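PDB 2GM3: universal stress protein A-like protein from Arabidopsis thaliana, which binds AMP within a universal stress protein domain, although its wider role in the cell remains unknown. Local coordinates for residues A[7-12]-A[49-54]; A[84-89]-A[105-110]; A[126-131]-A[152-157]. All blocks are in the same frame, centred on the assembly; numbering follows the deposited sequence.

Contact 1 of 3, residues A[7-12]-A[49-54]; sequences KVMVAV and LLLHVQ. With AMP (adenosine monophosphate), chain G.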
loop_
_atom_site.group_PDB
_atom_site.type_symbol
_atom_site.label_atom_id
_atom_site.label_comp_id
_atom_site.label_asym_id
_atom_site.label_seq_id
_atom_site.Cartn_x
_atom_site.Cartn_y
_atom_site.Cartn_z
ATOM N N LYS A 7 -11.376 -6.354 -1.468
ATOM C CA LYS A 7 -10.603 -7.196 -2.403
ATOM C C LYS A 7 -9.165 -6.750 -2.416
ATOM O O LYS A 7 -8.836 -5.649 -2.829
ATOM C CB LYS A 7 -11.176 -7.196 -3.833
ATOM C CG LYS A 7 -12.668 -7.597 -3.958
ATOM C CD LYS A 7 -13.198 -7.182 -5.330
ATOM C CE LYS A 7 -14.622 -6.603 -5.244
ATOM N NZ LYS A 7 -14.834 -5.463 -6.219
ATOM N N VAL A 8 -8.303 -7.630 -1.954
ATOM C CA VAL A 8 -6.899 -7.370 -1.886
ATOM C C VAL A 8 -6.196 -8.178 -2.980
ATOM O O VAL A 8 -6.098 -9.409 -2.877
ATOM C CB VAL A 8 -6.375 -7.812 -0.524
ATOM C CG1 VAL A 8 -4.906 -7.398 -0.345
ATOM C CG2 VAL A 8 -7.246 -7.245 0.578
HETATM N N MSE A 9 -5.687 -7.485 -4.005
HETATM C CA MSE A 9 -4.885 -8.155 -5.040
HETATM C C MSE A 9 -3.442 -8.268 -4.581
HETATM O O MSE A 9 -2.864 -7.271 -4.156
HETATM C CB MSE A 9 -4.935 -7.396 -6.354
HETATM C CG MSE A 9 -4.292 -8.222 -7.482
HETATM SE SE MSE A 9 -4.680 -7.528 -9.227
HETATM C CE MSE A 9 -2.983 -7.153 -9.672
ATOM N N VAL A 10 -2.881 -9.468 -4.644
ATOM C CA VAL A 10 -1.517 -9.716 -4.146
ATOM C C VAL A 10 -0.722 -10.290 -5.291
ATOM O O VAL A 10 -1.065 -11.336 -5.799
ATOM C CB VAL A 10 -1.500 -10.694 -2.973
ATOM C CG1 VAL A 10 -0.085 -10.924 -2.510
ATOM C CG2 VAL A 10 -2.345 -10.177 -1.800
ATOM N N ALA A 11 0.317 -9.582 -5.713
ATOM C CA ALA A 11 1.099 -9.953 -6.853
ATOM C C ALA A 11 2.206 -10.871 -6.342
ATOM O O ALA A 11 3.041 -10.453 -5.530
ATOM C CB ALA A 11 1.672 -8.700 -7.491
ATOM N N VAL A 12 2.219 -12.118 -6.809
ATOM C CA VAL A 12 3.153 -13.124 -6.293
ATOM C C VAL A 12 4.042 -13.660 -7.401
ATOM O O VAL A 12 3.607 -13.853 -8.553
ATOM C CB VAL A 12 2.430 -14.288 -5.557
ATOM C CG1 VAL A 12 1.556 -13.759 -4.383
ATOM C CG2 VAL A 12 1.580 -15.101 -6.485
ATOM N N LEU A 49 -6.952 -11.762 -3.858
ATOM C CA LEU A 49 -6.888 -12.085 -5.278
ATOM C C LEU A 49 -5.398 -12.260 -5.625
ATOM O O LEU A 49 -4.653 -11.314 -5.607
ATOM C CB LEU A 49 -7.562 -10.989 -6.122
ATOM C CG LEU A 49 -8.983 -10.657 -5.719
ATOM C CD1 LEU A 49 -9.427 -9.405 -6.390
ATOM C CD2 LEU A 49 -9.939 -11.782 -6.081
ATOM N N LEU A 50 -4.980 -13.495 -5.870
ATOM C CA LEU A 50 -3.583 -13.800 -6.072
ATOM C C LEU A 50 -3.272 -13.836 -7.542
ATOM O O LEU A 50 -3.822 -14.649 -8.269
ATOM C CB LEU A 50 -3.252 -15.141 -5.458
ATOM C CG LEU A 50 -3.375 -15.283 -3.948
ATOM C CD1 LEU A 50 -3.604 -16.703 -3.617
ATOM C CD2 LEU A 50 -2.037 -14.737 -3.256
ATOM N N LEU A 51 -2.411 -12.928 -7.989
ATOM C CA LEU A 51 -2.034 -12.908 -9.376
ATOM C C LEU A 51 -0.538 -13.204 -9.560
ATOM O O LEU A 51 0.322 -12.556 -8.937
ATOM C CB LEU A 51 -2.407 -11.581 -9.992
ATOM C CG LEU A 51 -1.754 -11.272 -11.336
ATOM C CD1 LEU A 51 -2.354 -12.052 -12.493
ATOM C CD2 LEU A 51 -1.881 -9.773 -11.589
ATOM N N HIS A 52 -0.253 -14.172 -10.437
ATOM C CA HIS A 52 1.107 -14.426 -10.886
ATOM C C HIS A 52 1.228 -14.065 -12.329
ATOM O O HIS A 52 0.433 -14.500 -13.164
ATOM C CB HIS A 52 1.488 -15.896 -10.725
ATOM C CG HIS A 52 2.834 -16.212 -11.281
ATOM N ND1 HIS A 52 3.999 -15.733 -10.722
ATOM C CD2 HIS A 52 3.206 -16.947 -12.357
ATOM C CE1 HIS A 52 5.035 -16.171 -11.418
ATOM N NE2 HIS A 52 4.582 -16.927 -12.402
ATOM N N VAL A 53 2.229 -13.267 -12.662
ATOM C CA VAL A 53 2.476 -13.007 -14.067
ATOM C C VAL A 53 3.600 -13.898 -14.570
ATOM O O VAL A 53 4.687 -13.900 -14.034
ATOM C CB VAL A 53 2.705 -11.524 -14.353
ATOM C CG1 VAL A 53 2.764 -11.246 -15.860
ATOM C CG2 VAL A 53 1.567 -10.748 -13.775
ATOM N N GLN A 54 3.307 -14.666 -15.595
ATOM C CA GLN A 54 4.270 -15.610 -16.172
ATOM C C GLN A 54 4.936 -15.026 -17.433
ATOM O O GLN A 54 4.276 -14.414 -18.282
ATOM C CB GLN A 54 3.515 -16.900 -16.484
ATOM C CG GLN A 54 4.320 -18.086 -16.853
ATOM C CD GLN A 54 3.563 -18.994 -17.827
ATOM O OE1 GLN A 54 2.361 -19.249 -17.666
ATOM N NE2 GLN A 54 4.270 -19.482 -18.841
HETATM P P AMP G . 10.387 -5.251 -7.124
HETATM O O1P AMP G . 10.618 -5.802 -8.415
HETATM O O2P AMP G . 11.366 -5.665 -6.090
HETATM O O3P AMP G . 10.105 -3.829 -7.040
HETATM O "O5'" AMP G . 9.030 -5.863 -6.560
HETATM C "C5'" AMP G . 8.934 -7.246 -6.301
HETATM C "C4'" AMP G . 7.461 -7.547 -6.238
HETATM O "O4'" AMP G . 6.816 -7.389 -7.548
HETATM C "C3'" AMP G . 7.173 -8.963 -5.827
HETATM O "O3'" AMP G . 7.226 -9.024 -4.372
HETATM C "C2'" AMP G . 5.748 -9.128 -6.334
HETATM O "O2'" AMP G . 4.852 -8.580 -5.366
HETATM C "C1'" AMP G . 5.729 -8.299 -7.613
HETATM N N9 AMP G . 6.117 -9.169 -8.741
HETATM C C8 AMP G . 7.339 -9.311 -9.304
HETATM N N7 AMP G . 7.263 -10.207 -10.304
HETATM C C5 AMP G . 5.988 -10.601 -10.404
HETATM C C6 AMP G . 5.283 -11.477 -11.236
HETATM N N6 AMP G . 5.858 -12.163 -12.206
HETATM N N1 AMP G . 3.981 -11.635 -11.030
HETATM C C2 AMP G . 3.326 -11.003 -10.076
HETATM N N3 AMP G . 3.945 -10.157 -9.265
HETATM C C4 AMP G . 5.266 -9.939 -9.409
#

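Contact 2 of 3, residues A[84-89]-A[105-110]; sequences KGLHLL and AWIKTG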
loop_
_atom_site.group_PDB
_atom_site.type_symbol
_atom_site.label_atom_id
_atom_site.label_comp_id
_atom_site.label_asym_id
_atom_site.label_seq_id
_atom_site.Cartn_x
_atom_site.Cartn_y
_atom_site.Cartn_z
ATOM N N LYS A 84 5.866 -23.637 -12.525
ATOM C CA LYS A 84 6.365 -22.707 -11.506
ATOM C C LYS A 84 5.226 -21.789 -11.105
ATOM O O LYS A 84 5.004 -21.547 -9.935
ATOM C CB LYS A 84 7.592 -21.922 -11.998
ATOM C CG LYS A 84 8.927 -22.523 -11.497
ATOM C CD LYS A 84 10.039 -22.615 -12.573
ATOM C CE LYS A 84 11.432 -22.647 -11.915
ATOM N NZ LYS A 84 12.565 -23.274 -12.710
ATOM N N GLY A 85 4.438 -21.366 -12.084
ATOM C CA GLY A 85 3.291 -20.535 -11.793
ATOM C C GLY A 85 2.233 -21.171 -10.889
ATOM O O GLY A 85 1.825 -20.565 -9.871
ATOM N N LEU A 86 1.763 -22.357 -11.272
ATOM C CA LEU A 86 0.668 -23.003 -10.568
ATOM C C LEU A 86 1.081 -23.372 -9.131
ATOM O O LEU A 86 0.331 -23.146 -8.196
ATOM C CB LEU A 86 0.149 -24.243 -11.361
ATOM C CG LEU A 86 -0.484 -23.966 -12.729
ATOM C CD1 LEU A 86 -0.797 -25.229 -13.515
ATOM C CD2 LEU A 86 -1.756 -23.145 -12.588
ATOM N N HIS A 87 2.282 -23.923 -8.977
ATOM C CA HIS A 87 2.813 -24.330 -7.663
ATOM C C HIS A 87 2.858 -23.123 -6.725
ATOM O O HIS A 87 2.613 -23.199 -5.533
ATOM C CB HIS A 87 4.258 -24.826 -7.793
ATOM C CG HIS A 87 4.393 -26.274 -8.145
ATOM N ND1 HIS A 87 3.695 -27.273 -7.500
ATOM C CD2 HIS A 87 5.188 -26.897 -9.049
ATOM C CE1 HIS A 87 4.039 -28.448 -8.005
ATOM N NE2 HIS A 87 4.955 -28.248 -8.936
ATOM N N LEU A 88 3.190 -21.995 -7.313
ATOM C CA LEU A 88 3.231 -20.754 -6.622
ATOM C C LEU A 88 1.845 -20.363 -6.079
ATOM O O LEU A 88 1.696 -20.042 -4.887
ATOM C CB LEU A 88 3.728 -19.707 -7.603
ATOM C CG LEU A 88 4.359 -18.425 -7.125
ATOM C CD1 LEU A 88 5.401 -18.745 -6.056
ATOM C CD2 LEU A 88 5.014 -17.827 -8.334
ATOM N N LEU A 89 0.851 -20.367 -6.961
ATOM C CA LEU A 89 -0.540 -20.113 -6.609
ATOM C C LEU A 89 -1.049 -21.045 -5.529
ATOM O O LEU A 89 -1.719 -20.619 -4.605
ATOM C CB LEU A 89 -1.404 -20.329 -7.838
ATOM C CG LEU A 89 -1.799 -19.049 -8.556
ATOM C CD1 LEU A 89 -0.762 -17.956 -8.519
ATOM C CD2 LEU A 89 -2.220 -19.450 -9.956
ATOM N N ALA A 105 -7.115 -17.225 -7.304
ATOM C CA ALA A 105 -5.744 -17.157 -7.787
ATOM C C ALA A 105 -5.710 -17.527 -9.245
ATOM O O ALA A 105 -6.366 -18.472 -9.664
ATOM C CB ALA A 105 -4.846 -18.080 -6.980
ATOM N N TRP A 106 -4.946 -16.764 -10.022
ATOM C CA TRP A 106 -4.804 -17.078 -11.436
ATOM C C TRP A 106 -3.506 -16.536 -11.999
ATOM O O TRP A 106 -2.769 -15.768 -11.335
ATOM C CB TRP A 106 -5.990 -16.554 -12.217
ATOM C CG TRP A 106 -5.986 -15.106 -12.321
ATOM C CD1 TRP A 106 -5.565 -14.373 -13.375
ATOM C CD2 TRP A 106 -6.403 -14.178 -11.320
ATOM N NE1 TRP A 106 -5.678 -13.053 -13.098
ATOM C CE2 TRP A 106 -6.206 -12.895 -11.847
ATOM C CE3 TRP A 106 -6.941 -14.309 -10.032
ATOM C CZ2 TRP A 106 -6.531 -11.718 -11.135
ATOM C CZ3 TRP A 106 -7.277 -13.144 -9.326
ATOM C CH2 TRP A 106 -7.055 -11.865 -9.878
ATOM N N ILE A 107 -3.252 -16.939 -13.241
ATOM C CA ILE A 107 -2.044 -16.597 -13.947
ATOM C C ILE A 107 -2.407 -15.816 -15.196
ATOM O O ILE A 107 -3.370 -16.147 -15.876
ATOM C CB ILE A 107 -1.290 -17.885 -14.318
ATOM C CG1 ILE A 107 -0.808 -18.559 -13.020
ATOM C CG2 ILE A 107 -0.127 -17.562 -15.279
ATOM C CD1 ILE A 107 -0.171 -19.936 -13.145
ATOM N N LYS A 108 -1.653 -14.751 -15.454
ATOM C CA LYS A 108 -1.698 -14.037 -16.713
ATOM C C LYS A 108 -0.308 -14.062 -17.320
ATOM O O LYS A 108 0.677 -14.281 -16.614
ATOM C CB LYS A 108 -2.175 -12.608 -16.469
ATOM C CG LYS A 108 -3.657 -12.504 -16.119
ATOM C CD LYS A 108 -4.548 -12.720 -17.345
ATOM C CE LYS A 108 -6.012 -12.714 -16.965
ATOM N NZ LYS A 108 -6.877 -13.156 -18.117
ATOM N N THR A 109 -0.208 -13.850 -18.618
ATOM C CA THR A 109 1.079 -13.880 -19.294
ATOM C C THR A 109 1.480 -12.478 -19.774
ATOM O O THR A 109 0.623 -11.657 -20.114
ATOM C CB THR A 109 1.025 -14.912 -20.476
ATOM O OG1 THR A 109 0.653 -16.201 -19.967
ATOM C CG2 THR A 109 2.372 -15.045 -21.213
ATOM N N GLY A 110 2.783 -12.212 -19.802
ATOM C CA GLY A 110 3.305 -10.993 -20.418
ATOM C C GLY A 110 4.299 -10.325 -19.506
ATOM O O GLY A 110 4.879 -10.979 -18.632
#

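Contact 3 of 3, residues A[126-131]-A[152-157]; sequences DFLVVG and KHAECP. With AMP (adenosine monophosphate), chain G.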
loop_
_atom_site.group_PDB
_atom_site.type_symbol
_atom_site.label_atom_id
_atom_site.label_comp_id
_atom_site.label_asym_id
_atom_site.label_seq_id
_atom_site.Cartn_x
_atom_site.Cartn_y
_atom_site.Cartn_z
ATOM N N ASP A 126 -9.738 -3.550 -4.401
ATOM C CA ASP A 126 -9.768 -2.344 -3.641
ATOM C C ASP A 126 -8.338 -1.834 -3.490
ATOM O O ASP A 126 -8.111 -0.635 -3.556
ATOM C CB ASP A 126 -10.438 -2.582 -2.313
ATOM C CG ASP A 126 -11.902 -2.929 -2.465
ATOM O OD1 ASP A 126 -12.690 -2.087 -2.942
ATOM O OD2 ASP A 126 -12.271 -4.060 -2.109
ATOM N N PHE A 127 -7.389 -2.750 -3.295
ATOM C CA PHE A 127 -6.000 -2.418 -3.372
ATOM C C PHE A 127 -5.087 -3.521 -3.858
ATOM O O PHE A 127 -5.465 -4.693 -3.879
ATOM C CB PHE A 127 -5.487 -1.788 -2.075
ATOM C CG PHE A 127 -5.418 -2.705 -0.879
ATOM C CD1 PHE A 127 -4.191 -3.112 -0.392
ATOM C CD2 PHE A 127 -6.571 -3.066 -0.180
ATOM C CE1 PHE A 127 -4.103 -3.919 0.760
ATOM C CE2 PHE A 127 -6.503 -3.856 0.939
ATOM C CZ PHE A 127 -5.268 -4.289 1.422
ATOM N N LEU A 128 -3.864 -3.121 -4.211
ATOM C CA LEU A 128 -2.816 -4.014 -4.697
ATOM C C LEU A 128 -1.700 -4.100 -3.662
ATOM O O LEU A 128 -1.195 -3.075 -3.196
ATOM C CB LEU A 128 -2.264 -3.429 -6.015
ATOM C CG LEU A 128 -1.033 -4.034 -6.675
ATOM C CD1 LEU A 128 -1.267 -5.533 -6.942
ATOM C CD2 LEU A 128 -0.679 -3.326 -7.934
ATOM N N VAL A 129 -1.328 -5.311 -3.294
ATOM C CA VAL A 129 -0.154 -5.537 -2.468
ATOM C C VAL A 129 0.985 -6.110 -3.331
ATOM O O VAL A 129 0.804 -7.107 -4.039
ATOM C CB VAL A 129 -0.447 -6.525 -1.335
ATOM C CG1 VAL A 129 0.788 -6.754 -0.510
ATOM C CG2 VAL A 129 -1.593 -6.048 -0.447
ATOM N N VAL A 130 2.140 -5.459 -3.277
ATOM C CA VAL A 130 3.324 -5.954 -3.911
ATOM C C VAL A 130 4.397 -5.929 -2.864
ATOM O O VAL A 130 4.427 -5.032 -2.005
ATOM C CB VAL A 130 3.769 -5.078 -5.158
ATOM C CG1 VAL A 130 2.755 -5.229 -6.306
ATOM C CG2 VAL A 130 3.904 -3.605 -4.782
ATOM N N GLY A 131 5.266 -6.927 -2.922
ATOM C CA GLY A 131 6.498 -6.911 -2.183
ATOM C C GLY A 131 7.408 -5.929 -2.898
ATOM O O GLY A 131 7.040 -5.399 -3.945
ATOM N N LYS A 152 3.282 3.767 -9.208
ATOM C CA LYS A 152 3.165 4.895 -10.090
ATOM C C LYS A 152 1.916 4.744 -10.987
ATOM O O LYS A 152 1.212 5.718 -11.262
ATOM C CB LYS A 152 4.474 5.015 -10.876
ATOM C CG LYS A 152 4.525 6.026 -11.976
ATOM C CD LYS A 152 5.962 6.147 -12.530
ATOM C CE LYS A 152 5.968 6.920 -13.876
ATOM N NZ LYS A 152 7.318 7.310 -14.382
ATOM N N HIS A 153 1.618 3.531 -11.430
ATOM C CA HIS A 153 0.634 3.389 -12.490
ATOM C C HIS A 153 -0.675 2.691 -12.140
ATOM O O HIS A 153 -1.697 2.971 -12.744
ATOM C CB HIS A 153 1.268 2.737 -13.719
ATOM C CG HIS A 153 2.214 3.637 -14.457
ATOM N ND1 HIS A 153 1.803 4.786 -15.110
ATOM C CD2 HIS A 153 3.547 3.542 -14.668
ATOM C CE1 HIS A 153 2.846 5.364 -15.677
ATOM N NE2 HIS A 153 3.917 4.632 -15.417
ATOM N N ALA A 154 -0.660 1.788 -11.171
ATOM C CA ALA A 154 -1.880 1.043 -10.869
ATOM C C ALA A 154 -3.047 1.969 -10.518
ATOM O O ALA A 154 -2.864 3.010 -9.897
ATOM C CB ALA A 154 -1.647 0.006 -9.815
ATOM N N GLU A 155 -4.239 1.624 -10.972
ATOM C CA GLU A 155 -5.406 2.489 -10.785
ATOM C C GLU A 155 -6.198 2.010 -9.570
ATOM O O GLU A 155 -7.433 1.910 -9.590
ATOM C CB GLU A 155 -6.260 2.542 -12.052
ATOM C CG GLU A 155 -5.478 2.969 -13.292
ATOM C CD GLU A 155 -6.347 3.154 -14.508
ATOM O OE1 GLU A 155 -7.334 2.390 -14.674
ATOM O OE2 GLU A 155 -6.033 4.051 -15.321
ATOM N N CYS A 156 -5.453 1.685 -8.519
ATOM C CA CYS A 156 -6.004 1.430 -7.216
ATOM C C CYS A 156 -4.894 1.749 -6.210
ATOM O O CYS A 156 -3.742 1.894 -6.603
ATOM C CB CYS A 156 -6.403 -0.041 -7.105
ATOM S SG CYS A 156 -4.994 -1.081 -7.124
ATOM N N PRO A 157 -5.235 1.858 -4.917
ATOM C CA PRO A 157 -4.219 1.935 -3.854
ATOM C C PRO A 157 -3.199 0.812 -3.928
ATOM O O PRO A 157 -3.546 -0.336 -4.225
ATOM C CB PRO A 157 -5.041 1.773 -2.578
ATOM C CG PRO A 157 -6.381 2.431 -2.953
ATOM C CD PRO A 157 -6.606 1.987 -4.387
HETATM P P AMP G . 10.387 -5.251 -7.124
HETATM O O1P AMP G . 10.618 -5.802 -8.415
HETATM O O2P AMP G . 11.366 -5.665 -6.090
HETATM O O3P AMP G . 10.105 -3.829 -7.040
HETATM O "O5'" AMP G . 9.030 -5.863 -6.560
HETATM C "C5'" AMP G . 8.934 -7.246 -6.301
HETATM C "C4'" AMP G . 7.461 -7.547 -6.238
HETATM O "O4'" AMP G . 6.816 -7.389 -7.548
HETATM C "C3'" AMP G . 7.173 -8.963 -5.827
HETATM O "O3'" AMP G . 7.226 -9.024 -4.372
HETATM C "C2'" AMP G . 5.748 -9.128 -6.334
HETATM O "O2'" AMP G . 4.852 -8.580 -5.366
HETATM C "C1'" AMP G . 5.729 -8.299 -7.613
HETATM N N9 AMP G . 6.117 -9.169 -8.741
HETATM C C8 AMP G . 7.339 -9.311 -9.304
HETATM N N7 AMP G . 7.263 -10.207 -10.304
HETATM C C5 AMP G . 5.988 -10.601 -10.404
HETATM C C6 AMP G . 5.283 -11.477 -11.236
HETATM N N6 AMP G . 5.858 -12.163 -12.206
HETATM N N1 AMP G . 3.981 -11.635 -11.030
HETATM C C2 AMP G . 3.326 -11.003 -10.076
HETATM N N3 AMP G . 3.945 -10.157 -9.265
HETATM C C4 AMP G . 5.266 -9.939 -9.409
#

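Contact 1 of 3, residues A[7-12]-A[49-54]
The imidazole of H52 reaches across to V12, ND1 donating to V12 O at 2.9 Å with the acceptor almost in the ring plane. Its chi1 of 175° sets CG anti to the backbone N. Because ND1 is the donor, it must carry a proton. The bond ties down V12 just past the run of paired residues, where V12 O also lies 3.2 Å from C2 of the adenine.

On the face shared by M9, A11, L49 and L51, selenomethionine M9 and L51 lie obliquely across each other, CE of M9 resting 3.4 Å from L51 CD2. Farther back, L49 CD1 leans on K7 CB. The other face is apolar too: L50 CD2 fits against V12 CG1 (3.9 Å) and V10 CB. Four backbone bonds, from L49 N to V8 O at one end to V12 N and L51 O at the other, hold the strands parallel.

At the C-terminal end of the two strands AMP is bound: V53 N donates to N1 (2.9 Å), N6 to V53 O (2.8 Å), and ribose O2' to A11 O (2.6 Å). Strands 6-11 and 46-54 are central in the sheet, flanked by strands 127-132 and 102-109. Helix 112-123 covers the M9 and L49 face, while helix 81-99 packs against L50 and H52.

Contact 2 of 3, residues A[84-89]-A[105-110]
L89 lays its isobutyl group over the backbone and side chains of strand 102-109, spanning A105 to I107. Its CG sits 3.6 Å from A105 CB, while CD2 runs farther up the strand to reach I107 CG1 at 3.5 Å and the carbonyl carbon of W106 at 3.8 Å. The L89 and I107 side chains meet at an oblique angle. A chi1 of -100° for L89, away from a staggered value, sets CG against A105.

I107 answers from the strand. Its CD1 points into the helix one turn earlier, where G85 presents no side chain, and the methyl comes down on the helix backbone itself, 3.5 Å from G85 C and 3.6 Å from L86 N. The L86 side chain crosses that of I107 at about a right angle, its CD2 touching the same CD1 at 3.6 Å. No hydrogen bond joins the two segments; the side chains that meet are all aliphatic. W106 turns its indole away from the helix, and NE1 bonds to E119 of helix 112-123 on the other side of the sheet.

The helix and strand axes approach to 8.7 Å and run nearly antiparallel, at 155°. This is the geometry of a helix returning over a parallel sheet: helix 81-99 links strands 46-54 and 102-109 in a beta-alpha-beta crossover of the Rossmann-like universal stress protein fold.

Contact 3 of 3, residues A[126-131]-A[152-157]
P157 O receives L128 N at 2.8 Å in a nearly straight bond (169°), the donor lying close to the C=O axis. F127 CB crowds the same oxygen at 3.2 Å and also touches P157 CB. Next to this, P157 CD lies 3.1 Å from D126 O, so the same side of the pyrrolidine packs on the backbone of D126 and the first carbon of the F127 side chain.

C156 and A154 extend the apolar contact. With a chi1 of 68°, C156 SG stands between its own backbone N and carbonyl carbon, and in this position it meets L128 CB at 3.8 Å. L128 carries CG anti to its backbone N (chi1 172°), and CD2 rests 3.9 Å from A154 CB, on the first residue beyond helix 146-153. The turn leaving that helix is thus laid against strand 127-132 just before strand 158-162 begins, which makes this the return leg of a beta-alpha-beta unit at the edge of the parallel sheet.

The far end of the strand belongs to the nucleotide site. G131, the first glycine of the G-x2-G-x9-G(S/T) signature of nucleotide-binding universal stress proteins, donates its N to ribose O2' of AMP at 3.0 Å. At the opposite end, the F127 ring meets W33 of the second subunit with the ring planes almost perpendicular, and P157 packs on that same tryptophan. D126 also packs on W33 of the second subunit, while its OD2 accepts a hydrogen bond from K7 N.

All three contacts belong to one parallel sheet. Contact 1 is its buried middle, while contact 2 lies at the 102-109 edge, partly open to solvent, and contact 3 is buried toward the other edge and reaches the second subunit. Strand 46-54 joins contacts 1 and 2 through backbone bonds such as W106 N to L50 O; strand 6-11 joins contacts 1 and 3, with V129 N bonded to M9 O. Contacts 2 and 3 do not touch. Backbone pairing dominates contact 1, apolar helix-on-strand packing makes up contact 2, and contact 3 combines a single backbone bond with close turn packing. Contacts 1 and 3 share AMP.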